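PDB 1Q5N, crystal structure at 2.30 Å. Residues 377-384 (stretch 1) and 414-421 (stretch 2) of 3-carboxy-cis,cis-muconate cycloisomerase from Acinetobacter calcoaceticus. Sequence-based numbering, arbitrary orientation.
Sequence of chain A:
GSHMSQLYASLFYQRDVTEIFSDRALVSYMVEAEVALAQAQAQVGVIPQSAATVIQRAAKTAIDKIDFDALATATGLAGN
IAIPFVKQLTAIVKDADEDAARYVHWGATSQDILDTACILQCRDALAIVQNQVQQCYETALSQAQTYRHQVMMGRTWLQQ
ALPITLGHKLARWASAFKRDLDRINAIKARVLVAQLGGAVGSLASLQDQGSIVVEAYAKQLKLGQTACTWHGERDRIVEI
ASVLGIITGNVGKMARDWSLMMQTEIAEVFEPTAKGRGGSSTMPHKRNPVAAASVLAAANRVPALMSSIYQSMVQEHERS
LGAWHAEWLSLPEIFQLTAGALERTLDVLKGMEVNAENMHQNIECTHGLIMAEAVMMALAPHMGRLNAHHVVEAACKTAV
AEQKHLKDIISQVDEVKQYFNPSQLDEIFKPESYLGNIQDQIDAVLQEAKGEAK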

# COMPACT_ATOMS: atom_id res chain seq x y z
N MET A 377 39.95 -21.07 -13.91
CA MET A 377 40.15 -20.31 -15.18
C MET A 377 41.64 -20.28 -15.57
O MET A 377 41.96 -20.37 -16.75
N ALA A 378 42.53 -20.11 -14.59
CA ALA A 378 43.97 -20.09 -14.85
C ALA A 378 44.46 -21.44 -15.36
O ALA A 378 45.39 -21.48 -16.15
N LEU A 379 43.83 -22.53 -14.91
CA LEU A 379 44.20 -23.89 -15.31
C LEU A 379 43.59 -24.38 -16.60
O LEU A 379 44.18 -25.24 -17.25
N ALA A 380 42.40 -23.88 -16.94
CA ALA A 380 41.65 -24.31 -18.13
C ALA A 380 42.48 -24.43 -19.41
O ALA A 380 42.40 -25.45 -20.11
N PRO A 381 43.29 -23.39 -19.74
CA PRO A 381 44.13 -23.39 -20.94
C PRO A 381 45.15 -24.56 -20.99
O PRO A 381 45.27 -25.26 -22.00
N HIS A 382 45.87 -24.77 -19.91
CA HIS A 382 46.85 -25.83 -19.88
C HIS A 382 46.23 -27.19 -19.56
O HIS A 382 46.93 -28.19 -19.52
N MET A 383 44.91 -27.27 -19.41
CA MET A 383 44.34 -28.54 -18.97
C MET A 383 42.99 -28.99 -19.57
O MET A 383 42.68 -30.18 -19.59
N GLY A 384 42.21 -28.03 -20.07
CA GLY A 384 40.90 -28.33 -20.60
C GLY A 384 39.99 -28.01 -19.43
O GLY A 384 40.29 -28.43 -18.32
N ASP A 414 50.40 -32.19 -8.17
CA ASP A 414 51.33 -32.31 -9.29
C ASP A 414 50.99 -31.65 -10.61
O ASP A 414 51.75 -30.82 -11.09
N GLU A 415 49.87 -32.06 -11.19
CA GLU A 415 49.40 -31.52 -12.46
C GLU A 415 49.65 -30.03 -12.52
O GLU A 415 50.06 -29.49 -13.54
N VAL A 416 49.38 -29.37 -11.39
CA VAL A 416 49.52 -27.93 -11.21
C VAL A 416 50.95 -27.41 -11.20
O VAL A 416 51.25 -26.45 -11.91
N LYS A 417 51.82 -28.01 -10.39
CA LYS A 417 53.22 -27.56 -10.33
C LYS A 417 53.83 -27.62 -11.72
O LYS A 417 54.77 -26.88 -12.01
N GLN A 418 53.27 -28.49 -12.56
CA GLN A 418 53.72 -28.66 -13.95
C GLN A 418 53.59 -27.35 -14.75
O GLN A 418 54.34 -27.14 -15.70
N TYR A 419 52.64 -26.48 -14.37
CA TYR A 419 52.41 -25.23 -15.11
C TYR A 419 52.61 -23.93 -14.37
O TYR A 419 52.64 -22.88 -15.01
N PHE A 420 52.74 -23.95 -13.05
CA PHE A 420 52.89 -22.67 -12.34
C PHE A 420 53.92 -22.67 -11.20
O PHE A 420 53.95 -23.61 -10.41
N ASN A 421 54.76 -21.63 -11.12
CA ASN A 421 55.75 -21.52 -10.02
C ASN A 421 55.01 -20.99 -8.80
O ASN A 421 53.89 -20.51 -8.91

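The contact between the two stretches is small, 361 Å² summed over both sides, and it is built mainly from side chains, with two carbonyl oxygens of stretch 1 also in contact. Among the nearest CA pairs, His382 CA and Tyr419 CA stand 7.4 Å apart. Leu379 CA and Val416 CA stand 7.8 Å apart. Four residues of stretch 1 (Ala378, Leu379, His382 and Met383) meet four of stretch 2 (Glu415, Val416, Tyr419 and Phe420), a helical spacing on the first side that leaves Met377, Ala380 and Pro381 out of reach.

The two aromatic residues of stretch 2 supply most of its surface. Tyr419 (chi1 -50°, m) points its CA-to-CB bond toward stretch 1 and lays its ring against the base of His382. His382 CB sits 3.5 Å from the Tyr419 ring centroid and only 10° off the ring normal, so this is a CH-pi contact over the face. The imidazole itself is displaced: its plane lies within 20° of the phenol plane, but the centroids of the His382 and Tyr419 rings are 5.1 Å apart and the rings barely overlap. With chi1 at -44° (m), the imidazole instead brings one face to Tyr419 CB, so each residue's CB covers the other's ring.

Phe420 (m, chi1 -59°) starts sideways, but its ring reaches into the hollow formed by Ala378, Leu379 and His382. The tip of the ring comes close to Ala378: Phe420 CZ is 4.1 Å from Ala378 CB and 3.3 Å from Ala378 O, the carbonyl oxygen lying at the ring edge, near its plane. Leu379 CD2 approaches Phe420 CE1 at 3.3 Å, a tight apolar contact, while His382 CD2 is 3.8 Å from Phe420 CZ.

Leu379 (chi1 -89°, chi2 -77°, both m) is a buried bump that faces both aromatics and Val416. Both methyls approach Phe420, for Leu379 CD1 is also 4.1 Å from Phe420 CE1; Leu379 CD1 lies 4.3 Å from Val416 CG2 and 4.5 Å from Tyr419 CD2 as well, looser contacts. Val416 (t) offers that methyl from a CA-to-CB bond pointing sideways.

Met383 also starts sideways, yet its extended t, t course, turned at chi3 (-83°, m), carries CE inward. Met383 CE lies 3.5 Å from Tyr419 CE2, at the ring edge and near its plane, and 3.8 Å from Glu415 CB. Glu415 thus contributes its aliphatic base; its end leads away.

Polar contact is sparse. No clear hydrogen bond crosses between the stretches; Tyr419 OH comes within 3.2 Å of His382 O, a distance at which the geometry leaves the bond undecided. Most of the contacts described here are apolar or aromatic.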

# COMPACT_ATOMS: atom_id res chain seq x y z
CB MET A 377 39.67 -18.86 -15.05
CG MET A 377 38.19 -18.69 -14.84
SD MET A 377 37.24 -19.19 -16.28
CE MET A 377 36.39 -20.62 -15.65
CB ALA A 378 44.73 -19.73 -13.59
CB LEU A 379 43.84 -24.91 -14.22
CG LEU A 379 44.85 -25.21 -13.12
CD1 LEU A 379 45.96 -26.13 -13.61
CD2 LEU A 379 45.44 -23.91 -12.65
CB ALA A 380 40.45 -23.38 -18.37
CB PRO A 381 44.83 -22.03 -20.87
CG PRO A 381 43.86 -21.18 -20.10
CD PRO A 381 43.42 -22.12 -19.02
CB HIS A 382 47.92 -25.52 -18.82
CG HIS A 382 48.38 -24.10 -18.82
ND1 HIS A 382 49.30 -23.61 -19.72
CD2 HIS A 382 48.05 -23.05 -18.02
CE1 HIS A 382 49.52 -22.32 -19.48
NE2 HIS A 382 48.77 -21.96 -18.46
CB MET A 383 44.23 -28.43 -17.45
CG MET A 383 44.30 -29.70 -16.65
SD MET A 383 44.49 -29.32 -14.87
CE MET A 383 46.23 -29.06 -14.79
CB ASP A 414 51.65 -33.78 -9.55
CG ASP A 414 52.48 -34.39 -8.43
OD1 ASP A 414 53.42 -33.70 -7.95
OD2 ASP A 414 52.18 -35.56 -8.06
CB GLU A 415 47.89 -31.75 -12.60
CG GLU A 415 47.41 -33.21 -12.69
CD GLU A 415 47.93 -34.12 -11.57
OE1 GLU A 415 47.70 -33.81 -10.37
OE2 GLU A 415 48.55 -35.17 -11.90
CB VAL A 416 48.81 -27.51 -9.90
CG1 VAL A 416 48.90 -26.02 -9.68
CG2 VAL A 416 47.37 -27.94 -9.95
CB LYS A 417 54.02 -28.43 -9.37
CG LYS A 417 53.67 -28.16 -7.92
CD LYS A 417 53.90 -29.36 -7.02
CE LYS A 417 55.37 -29.62 -6.80
NZ LYS A 417 55.53 -30.43 -5.56
CB GLN A 418 52.91 -29.77 -14.65
CG GLN A 418 53.65 -31.10 -15.00
CD GLN A 418 54.61 -31.00 -16.22
OE1 GLN A 418 55.67 -30.34 -16.16
NE2 GLN A 418 54.25 -31.67 -17.31
CB TYR A 419 50.99 -25.18 -15.66
CG TYR A 419 50.54 -26.40 -16.43
CD1 TYR A 419 51.03 -26.67 -17.72
CD2 TYR A 419 49.66 -27.31 -15.86
CE1 TYR A 419 50.64 -27.82 -18.41
CE2 TYR A 419 49.26 -28.47 -16.54
CZ TYR A 419 49.76 -28.71 -17.81
OH TYR A 419 49.39 -29.87 -18.46
CB PHE A 420 51.53 -22.22 -11.73
CG PHE A 420 50.41 -22.01 -12.73
CD1 PHE A 420 49.43 -22.98 -12.92
CD2 PHE A 420 50.31 -20.84 -13.47
CE1 PHE A 420 48.37 -22.78 -13.81
CE2 PHE A 420 49.25 -20.63 -14.37
CZ PHE A 420 48.28 -21.61 -14.54
CB ASN A 421 56.89 -20.51 -10.22
CG ASN A 421 57.03 -20.00 -11.63
OD1 ASN A 421 57.34 -20.77 -12.56
ND2 ASN A 421 56.84 -18.68 -11.80